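PDB 3I1I: homoserine O-acetyltransferase from Bacillus anthracis str. 'Ames Ancestor', which probably catalyses transfer of an acetyl group from acetyl-CoA to the hydroxyl of L-homoserine, a step towards methionine. Local coordinates for residues D72-I75 / A80-T83; N84-I89 / E367-K372; G35-N38 / S42-I45. All coordinates share one frame; numbering follows the deposited sequence. Where two conformers were deposited one is given.

Interaction 1 (D72-I75 / A80-T83); sequences DGLI and AIDT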
loop_
_atom_site.group_PDB
_atom_site.type_symbol
_atom_site.label_atom_id
_atom_site.label_comp_id
_atom_site.label_asym_id
_atom_site.label_seq_id
_atom_site.Cartn_x
_atom_site.Cartn_y
_atom_site.Cartn_z
ATOM N N ASP A 72 7.451 -16.649 -24.805
ATOM C CA ASP A 72 7.479 -17.145 -26.183
ATOM C C ASP A 72 8.821 -16.930 -26.845
ATOM O O ASP A 72 9.286 -17.782 -27.607
ATOM C CB ASP A 72 6.388 -16.519 -27.044
ATOM C CG ASP A 72 6.265 -17.199 -28.399
ATOM O OD1 ASP A 72 5.700 -18.335 -28.480
ATOM O OD2 ASP A 72 6.766 -16.614 -29.387
ATOM N N GLY A 73 9.463 -15.805 -26.551
ATOM C CA GLY A 73 10.766 -15.522 -27.115
ATOM C C GLY A 73 11.863 -16.513 -26.762
ATOM O O GLY A 73 12.852 -16.602 -27.481
ATOM N N LEU A 74 11.726 -17.214 -25.630
ATOM C CA LEU A 74 12.718 -18.221 -25.185
ATOM C C LEU A 74 12.399 -19.619 -25.669
ATOM O O LEU A 74 13.292 -20.455 -25.751
ATOM C CB LEU A 74 12.776 -18.307 -23.652
ATOM C CG LEU A 74 13.825 -17.481 -22.922
ATOM C CD1 LEU A 74 13.608 -17.633 -21.410
ATOM C CD2 LEU A 74 15.283 -17.799 -23.373
ATOM N N ILE A 75 11.113 -19.897 -25.875
ATOM C CA ILE A 75 10.659 -21.248 -26.110
ATOM C C ILE A 75 10.134 -21.387 -27.519
ATOM O O ILE A 75 9.167 -20.710 -27.878
ATOM C CB ILE A 75 9.493 -21.628 -25.187
ATOM C CG1 ILE A 75 9.877 -21.421 -23.712
ATOM C CG2 ILE A 75 9.062 -23.069 -25.454
ATOM C CD1 ILE A 75 8.670 -21.376 -22.740
ATOM N N ALA A 80 16.222 -20.653 -27.522
ATOM C CA ALA A 80 17.139 -21.028 -26.448
ATOM C C ALA A 80 16.694 -22.304 -25.740
ATOM O O ALA A 80 17.520 -23.080 -25.303
ATOM C CB ALA A 80 17.273 -19.862 -25.433
ATOM N N ILE A 81 15.381 -22.434 -25.550
ATOM C CA ILE A 81 14.743 -23.649 -25.066
ATOM C C ILE A 81 14.083 -24.197 -26.325
ATOM O O ILE A 81 12.950 -23.854 -26.685
ATOM C CB ILE A 81 13.728 -23.341 -23.987
ATOM C CG1 ILE A 81 14.400 -22.607 -22.835
ATOM C CG2 ILE A 81 13.059 -24.616 -23.499
ATOM C CD1 ILE A 81 13.457 -22.086 -21.819
ATOM N N ASP A 82 14.850 -25.008 -27.020
ATOM C CA ASP A 82 14.535 -25.435 -28.369
ATOM C C ASP A 82 13.532 -26.604 -28.397
ATOM O O ASP A 82 13.868 -27.753 -28.067
ATOM C CB ASP A 82 15.850 -25.828 -29.038
ATOM C CG ASP A 82 15.711 -26.106 -30.511
ATOM O OD1 ASP A 82 14.597 -25.971 -31.079
ATOM O OD2 ASP A 82 16.749 -26.478 -31.100
ATOM N N THR A 83 12.309 -26.313 -28.811
ATOM C CA THR A 83 11.270 -27.340 -28.912
ATOM C C THR A 83 11.474 -28.378 -30.057
ATOM O O THR A 83 10.750 -29.374 -30.103
ATOM C CB THR A 83 9.888 -26.704 -29.085
ATOM O OG1 THR A 83 9.902 -25.837 -30.234
ATOM C CG2 THR A 83 9.519 -25.921 -27.854
HETATM O O HOH W 1 15.378 -17.641 -27.484
#
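Ile75 and Ile81 pair as a parallel beta bridge, held by one backbone hydrogen bond in which Ile81 N donates to Leu74 O over 2.9 Å with an N-H...O angle of 161°. The bond belongs to a very short two-stranded parallel sheet, 75-76 with 81-82, formed in the connection between strands 44-48 and 87-91 of the alpha/beta hydrolase fold. It illustrates how a tight excursion of the chain can return alongside itself and still form a bridge in parallel sense. A CA-H...O contact continues the pairing, Ile75 CA lying 3.5 Å from Ile81 O, and a water joins the segments a little earlier, donating to Gly73 O and accepting from Ala80 N.

The two isoleucines stand side by side on one face of this small sheet. Each places CG1 beside its backbone N (chi1 -55° for Ile75, -58° for Ile81), which sends the longer branches the same way; Ile75 CG1 then comes within 4.1 Å of Ile81 CD1. Leu74 adds its CD2 methyl, close-packed at 3.5 Å from Ala80 CB. Helix 362-370 covers this apolar patch: Glu362 touches Leu74 and Ala80, while Val365 and Leu369 rest on Ile81. Tyr34 of strand 24-34 meets Ile75 and Thr83. The second branch of Ile75 serves the far end of the contact, crossing the Thr83 side chain at about a right angle, with Ile75 CG2 and Thr83 CG2 3.8 Å apart.

Interaction 2 (N84-I89 / E367-K372); sequences NQYFVI and EFLNRK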
loop_
_atom_site.group_PDB
_atom_site.type_symbol
_atom_site.label_atom_id
_atom_site.label_comp_id
_atom_site.label_asym_id
_atom_site.label_seq_id
_atom_site.Cartn_x
_atom_site.Cartn_y
_atom_site.Cartn_z
ATOM N N ASN A 84 12.456 -28.190 -30.947
ATOM C CA ASN A 84 12.867 -29.301 -31.831
ATOM C C ASN A 84 13.682 -30.324 -31.063
ATOM O O ASN A 84 13.979 -31.388 -31.571
ATOM C CB ASN A 84 13.730 -28.843 -33.008
ATOM C CG ASN A 84 13.020 -27.928 -33.916
ATOM O OD1 ASN A 84 11.832 -28.111 -34.189
ATOM N ND2 ASN A 84 13.735 -26.917 -34.413
ATOM N N GLN A 85 14.077 -29.998 -29.847
ATOM C CA GLN A 85 14.939 -30.875 -29.060
ATOM C C GLN A 85 14.351 -31.274 -27.726
ATOM O O GLN A 85 14.574 -32.384 -27.260
ATOM C CB GLN A 85 16.201 -30.125 -28.807
ATOM C CG GLN A 85 17.337 -30.994 -28.474
ATOM C CD GLN A 85 18.604 -30.192 -28.365
ATOM O OE1 GLN A 85 18.824 -29.227 -29.130
ATOM N NE2 GLN A 85 19.462 -30.581 -27.410
ATOM N N TYR A 86 13.586 -30.383 -27.107
ATOM C CA TYR A 86 13.059 -30.633 -25.771
ATOM C C TYR A 86 11.528 -30.760 -25.769
ATOM O O TYR A 86 10.817 -30.170 -26.599
ATOM C CB TYR A 86 13.493 -29.514 -24.818
ATOM C CG TYR A 86 14.980 -29.485 -24.593
ATOM C CD1 TYR A 86 15.590 -30.522 -23.952
ATOM C CD2 TYR A 86 15.773 -28.422 -25.030
ATOM C CE1 TYR A 86 16.934 -30.548 -23.746
ATOM C CE2 TYR A 86 17.152 -28.434 -24.823
ATOM C CZ TYR A 86 17.720 -29.507 -24.171
ATOM O OH TYR A 86 19.073 -29.602 -23.920
ATOM N N PHE A 87 11.032 -31.536 -24.815
ATOM C CA PHE A 87 9.611 -31.614 -24.562
ATOM C C PHE A 87 9.370 -30.675 -23.386
ATOM O O PHE A 87 9.852 -30.930 -22.281
ATOM C CB PHE A 87 9.243 -33.052 -24.211
ATOM C CG PHE A 87 7.802 -33.248 -23.918
ATOM C CD1 PHE A 87 6.855 -33.019 -24.900
ATOM C CD2 PHE A 87 7.392 -33.654 -22.682
ATOM C CE1 PHE A 87 5.523 -33.192 -24.653
ATOM C CE2 PHE A 87 6.043 -33.841 -22.412
ATOM C CZ PHE A 87 5.105 -33.610 -23.405
ATOM N N VAL A 88 8.628 -29.596 -23.604
ATOM C CA VAL A 88 8.476 -28.555 -22.592
ATOM C C VAL A 88 7.081 -28.583 -21.997
ATOM O O VAL A 88 6.112 -28.659 -22.742
ATOM C CB VAL A 88 8.750 -27.166 -23.206
ATOM C CG1 VAL A 88 8.515 -26.032 -22.170
ATOM C CG2 VAL A 88 10.155 -27.112 -23.808
ATOM N N ILE A 89 6.977 -28.548 -20.658
ATOM C CA ILE A 89 5.684 -28.560 -19.969
ATOM C C ILE A 89 5.532 -27.309 -19.101
ATOM O O ILE A 89 6.491 -26.813 -18.519
ATOM C CB ILE A 89 5.548 -29.768 -18.993
ATOM C CG1 ILE A 89 5.932 -31.073 -19.686
ATOM C CG2 ILE A 89 4.107 -29.828 -18.365
ATOM C CD1 ILE A 89 6.076 -32.293 -18.724
ATOM N N GLU A 367 23.368 -22.425 -23.317
ATOM C CA GLU A 367 24.637 -23.042 -22.890
ATOM C C GLU A 367 24.422 -23.940 -21.668
ATOM O O GLU A 367 24.963 -25.035 -21.576
ATOM C CB GLU A 367 25.668 -21.932 -22.595
ATOM C CG GLU A 367 26.979 -22.303 -21.861
ATOM C CD GLU A 367 27.853 -21.037 -21.542
ATOM O OE1 GLU A 367 28.382 -20.896 -20.415
ATOM O OE2 GLU A 367 27.987 -20.158 -22.426
ATOM N N PHE A 368 23.622 -23.474 -20.721
ATOM C CA PHE A 368 23.396 -24.200 -19.490
ATOM C C PHE A 368 22.579 -25.478 -19.706
ATOM O O PHE A 368 22.878 -26.524 -19.124
ATOM C CB PHE A 368 22.701 -23.293 -18.486
ATOM C CG PHE A 368 22.706 -23.819 -17.113
ATOM C CD1 PHE A 368 23.849 -23.770 -16.357
ATOM C CD2 PHE A 368 21.573 -24.361 -16.561
ATOM C CE1 PHE A 368 23.867 -24.262 -15.045
ATOM C CE2 PHE A 368 21.594 -24.857 -15.257
ATOM C CZ PHE A 368 22.738 -24.801 -14.511
ATOM N N LEU A 369 21.590 -25.407 -20.581
ATOM C CA LEU A 369 20.807 -26.584 -20.943
ATOM C C LEU A 369 21.666 -27.653 -21.630
ATOM O O LEU A 369 21.322 -28.828 -21.614
ATOM C CB LEU A 369 19.635 -26.193 -21.833
ATOM C CG LEU A 369 18.556 -25.375 -21.132
ATOM C CD1 LEU A 369 17.482 -24.948 -22.150
ATOM C CD2 LEU A 369 17.944 -26.156 -19.914
ATOM N N ASN A 370 22.793 -27.239 -22.197
ATOM C CA ASN A 370 23.727 -28.146 -22.838
ATOM C C ASN A 370 24.931 -28.555 -22.014
ATOM O O ASN A 370 25.690 -29.369 -22.442
ATOM C CB ASN A 370 24.201 -27.519 -24.143
ATOM C CG ASN A 370 23.129 -27.554 -25.176
ATOM O OD1 ASN A 370 22.710 -28.640 -25.575
ATOM N ND2 ASN A 370 22.626 -26.387 -25.583
ATOM N N ARG A 371 25.121 -28.004 -20.833
ATOM C CA ARG A 371 26.216 -28.447 -19.996
ATOM C C ARG A 371 25.818 -29.749 -19.267
ATOM O O ARG A 371 24.654 -29.934 -18.887
ATOM C CB ARG A 371 26.566 -27.345 -19.014
ATOM C CG ARG A 371 27.624 -27.685 -18.009
ATOM C CD ARG A 371 27.635 -26.623 -16.951
ATOM N NE ARG A 371 27.969 -25.316 -17.527
ATOM C CZ ARG A 371 29.215 -24.912 -17.788
ATOM N NH1 ARG A 371 30.252 -25.705 -17.500
ATOM N NH2 ARG A 371 29.431 -23.703 -18.321
ATOM N N LYS A 372 26.793 -30.635 -19.080
ATOM C CA LYS A 372 26.538 -31.926 -18.450
ATOM C C LYS A 372 26.348 -31.807 -16.928
ATOM O O LYS A 372 26.892 -30.919 -16.278
ATOM C CB LYS A 372 27.667 -32.914 -18.768
ATOM C CG LYS A 372 28.936 -32.702 -17.953
ATOM C CD LYS A 372 30.056 -33.666 -18.390
ATOM C CE LYS A 372 31.082 -33.857 -17.277
ATOM N NZ LYS A 372 30.545 -34.743 -16.176
#
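Tyr86 reaches toward Leu369 with its long axis, so that the phenol oxygen, rather than a ring face, leads into the helical segment. Its CG lies beside the backbone N (chi1 -66°), a setting that projects the ring across the gap of 10.0 Å between Tyr86 CA and Leu369 CA. At the end of that reach, Tyr86 OH stands 3.3 Å from Leu369 O and 4.0 Å from Leu369 CB. The leucine comes back to meet the ring: its CB points toward the strand segment, and the CD1 methyl approaches obliquely, 4.4 Å from Tyr86 CE2. One aromatic side chain therefore presents a polar tip to the helix backbone and hydrocarbon to a neighbouring methyl.

Toward solvent, the contact thins. The CB of Gln85 lies over one face of the Tyr86 ring, displaced toward its rim, while the extended side chain brings Gln85 NE2 to 4.2 Å from Asn370 OD1, too far for a direct bond. Asn370 OD1 also comes within 4.1 Å of Tyr86 OH, marking the outer border of the interface.

His149 completes the surroundings. It donates from NE2 to Leu369 O, which gives this carbonyl a hydrogen bond, and its ring meets that of Tyr86 with the planes about 35° apart. Ile45 of strand 44-48 touches both Tyr86 and Leu369. The contact thus joins the approach to strand 87-91 with the C-terminal part of helix 362-370, which packs against the central sheet, Phe368 reaching Asn309 and Leu311 on strand 309-313.

Interaction 3 (G35-N38 / S42-I45); sequences GTLN and SNVI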
loop_
_atom_site.group_PDB
_atom_site.type_symbol
_atom_site.label_atom_id
_atom_site.label_comp_id
_atom_site.label_asym_id
_atom_site.label_seq_id
_atom_site.Cartn_x
_atom_site.Cartn_y
_atom_site.Cartn_z
ATOM N N GLY A 35 6.725 -29.334 -28.262
ATOM C CA GLY A 35 7.735 -30.314 -28.681
ATOM C C GLY A 35 7.309 -31.763 -28.457
ATOM O O GLY A 35 6.143 -32.050 -28.193
ATOM N N THR A 36 8.286 -32.660 -28.535
ATOM C CA THR A 36 8.049 -34.086 -28.562
ATOM C C THR A 36 8.885 -34.811 -27.521
ATOM O O THR A 36 10.110 -34.648 -27.451
ATOM C CB THR A 36 8.414 -34.645 -29.968
ATOM O OG1 THR A 36 7.741 -33.873 -30.954
ATOM C CG2 THR A 36 8.015 -36.114 -30.154
ATOM N N LEU A 37 8.227 -35.650 -26.740
ATOM C CA LEU A 37 8.909 -36.459 -25.753
ATOM C C LEU A 37 9.754 -37.519 -26.471
ATOM O O LEU A 37 9.276 -38.177 -27.354
ATOM C CB LEU A 37 7.849 -37.102 -24.884
ATOM C CG LEU A 37 8.236 -37.804 -23.582
ATOM C CD1 LEU A 37 8.939 -36.821 -22.612
ATOM C CD2 LEU A 37 6.962 -38.438 -22.997
ATOM N N ASN A 38 11.024 -37.662 -26.129
ATOM C CA ASN A 38 11.873 -38.661 -26.793
ATOM C C ASN A 38 11.658 -40.070 -26.171
ATOM O O ASN A 38 10.966 -40.204 -25.154
ATOM C CB ASN A 38 13.336 -38.192 -26.811
ATOM C CG ASN A 38 14.000 -38.282 -25.470
ATOM O OD1 ASN A 38 13.435 -38.806 -24.508
ATOM N ND2 ASN A 38 15.222 -37.775 -25.390
ATOM N N SER A 42 14.052 -38.355 -21.722
ATOM C CA SER A 42 15.186 -37.671 -21.124
ATOM C C SER A 42 15.278 -36.214 -21.556
ATOM O O SER A 42 16.236 -35.540 -21.202
ATOM C CB SER A 42 16.483 -38.372 -21.544
ATOM O OG SER A 42 16.529 -38.451 -22.951
ATOM N N ASN A 43 14.312 -35.724 -22.313
ATOM C CA ASN A 43 14.381 -34.354 -22.841
ATOM C C ASN A 43 13.277 -33.413 -22.311
ATOM O O ASN A 43 12.820 -32.511 -23.008
ATOM C CB ASN A 43 14.369 -34.406 -24.372
ATOM C CG ASN A 43 13.062 -34.923 -24.926
ATOM O OD1 ASN A 43 12.338 -35.661 -24.240
ATOM N ND2 ASN A 43 12.718 -34.495 -26.143
ATOM N N VAL A 44 12.860 -33.628 -21.073
ATOM C CA VAL A 44 11.766 -32.841 -20.494
ATOM C C VAL A 44 12.249 -31.618 -19.699
ATOM O O VAL A 44 13.107 -31.732 -18.814
ATOM C CB VAL A 44 10.875 -33.699 -19.557
ATOM C CG1 VAL A 44 9.666 -32.877 -19.046
ATOM C CG2 VAL A 44 10.427 -34.993 -20.281
ATOM N N ILE A 45 11.673 -30.461 -20.021
ATOM C CA ILE A 45 11.903 -29.217 -19.290
ATOM C C ILE A 45 10.575 -28.740 -18.737
ATOM O O ILE A 45 9.624 -28.560 -19.488
ATOM C CB ILE A 45 12.485 -28.130 -20.210
ATOM C CG1 ILE A 45 13.828 -28.606 -20.793
ATOM C CG2 ILE A 45 12.646 -26.847 -19.445
ATOM C CD1 ILE A 45 14.611 -27.585 -21.701
#
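Asn43 and Asn38 lay their side-chain amides one on the other, the planes only 11° apart and the two side chains running past each other in opposite directions. They knit together the turn that leaves strand 24-34 and enters strand 44-48 of the alpha/beta hydrolase sheet, and Asn43 shows how much of such a turn one amide can hold. Its CB lies against Asn38 ND2 at 3.6 Å. A chi1 of 66° places CG between the backbone N and the carbonyl carbon and lays the amide against that of Asn38, Asn43 CG to Asn38 CG 3.5 Å. At the tip the two heteroatoms diverge in task. Asn43 OD1 accepts from Asn38 N at 3.0 Å, the donor tilted well away from the carbonyl plane, whereas Asn43 ND2 gives a hydrogen to Thr36 O at 2.9 Å, in the carbonyl plane. ND2 also donates to Gln85 O, so the same amide reaches the lead-in to strand 87-91.

Asn38 answers in kind: its OD1 accepts from Ser42 N at 2.9 Å, and its ND2 donates to Ser42 OG at 2.8 Å. Beside the polar network, Leu37 CD1 packs on Val44 CG2, modelled at 3.3 Å, a distance so short for two methyls that its exact value is doubtful, and Leu37 also packs on Ser297 of the second subunit.

Four hydrogen bonds within so few residues, two through each asparagine, imply that the turn's shape is set by side-chain amides standing in for regular backbone pairing; each amide, used at both its oxygen and its nitrogen, has its rotation fixed.

All three interactions lie on the same side of the chain's centre, near the ends of strands 44-48 and 87-91. Interaction 1 is buried and largely apolar apart from its backbone bond and water; interactions 2 and 3 are partly buried; in interaction 2 the amides of Gln85 and Asn370 lie at the exposed margin, whereas in interaction 3 the asparagine amides are the centre. Helix 362-370, a partner in interaction 2, also borders interaction 1. Interactions 2 and 3 meet in the central sheet, where Phe87 N and Ile89 N probably bond to the carbonyls of Asn43 and Ile45. Interaction 3 relies on side-chain amides, interaction 2 on an aromatic ring reaching a helix, interaction 1 on strand pairing.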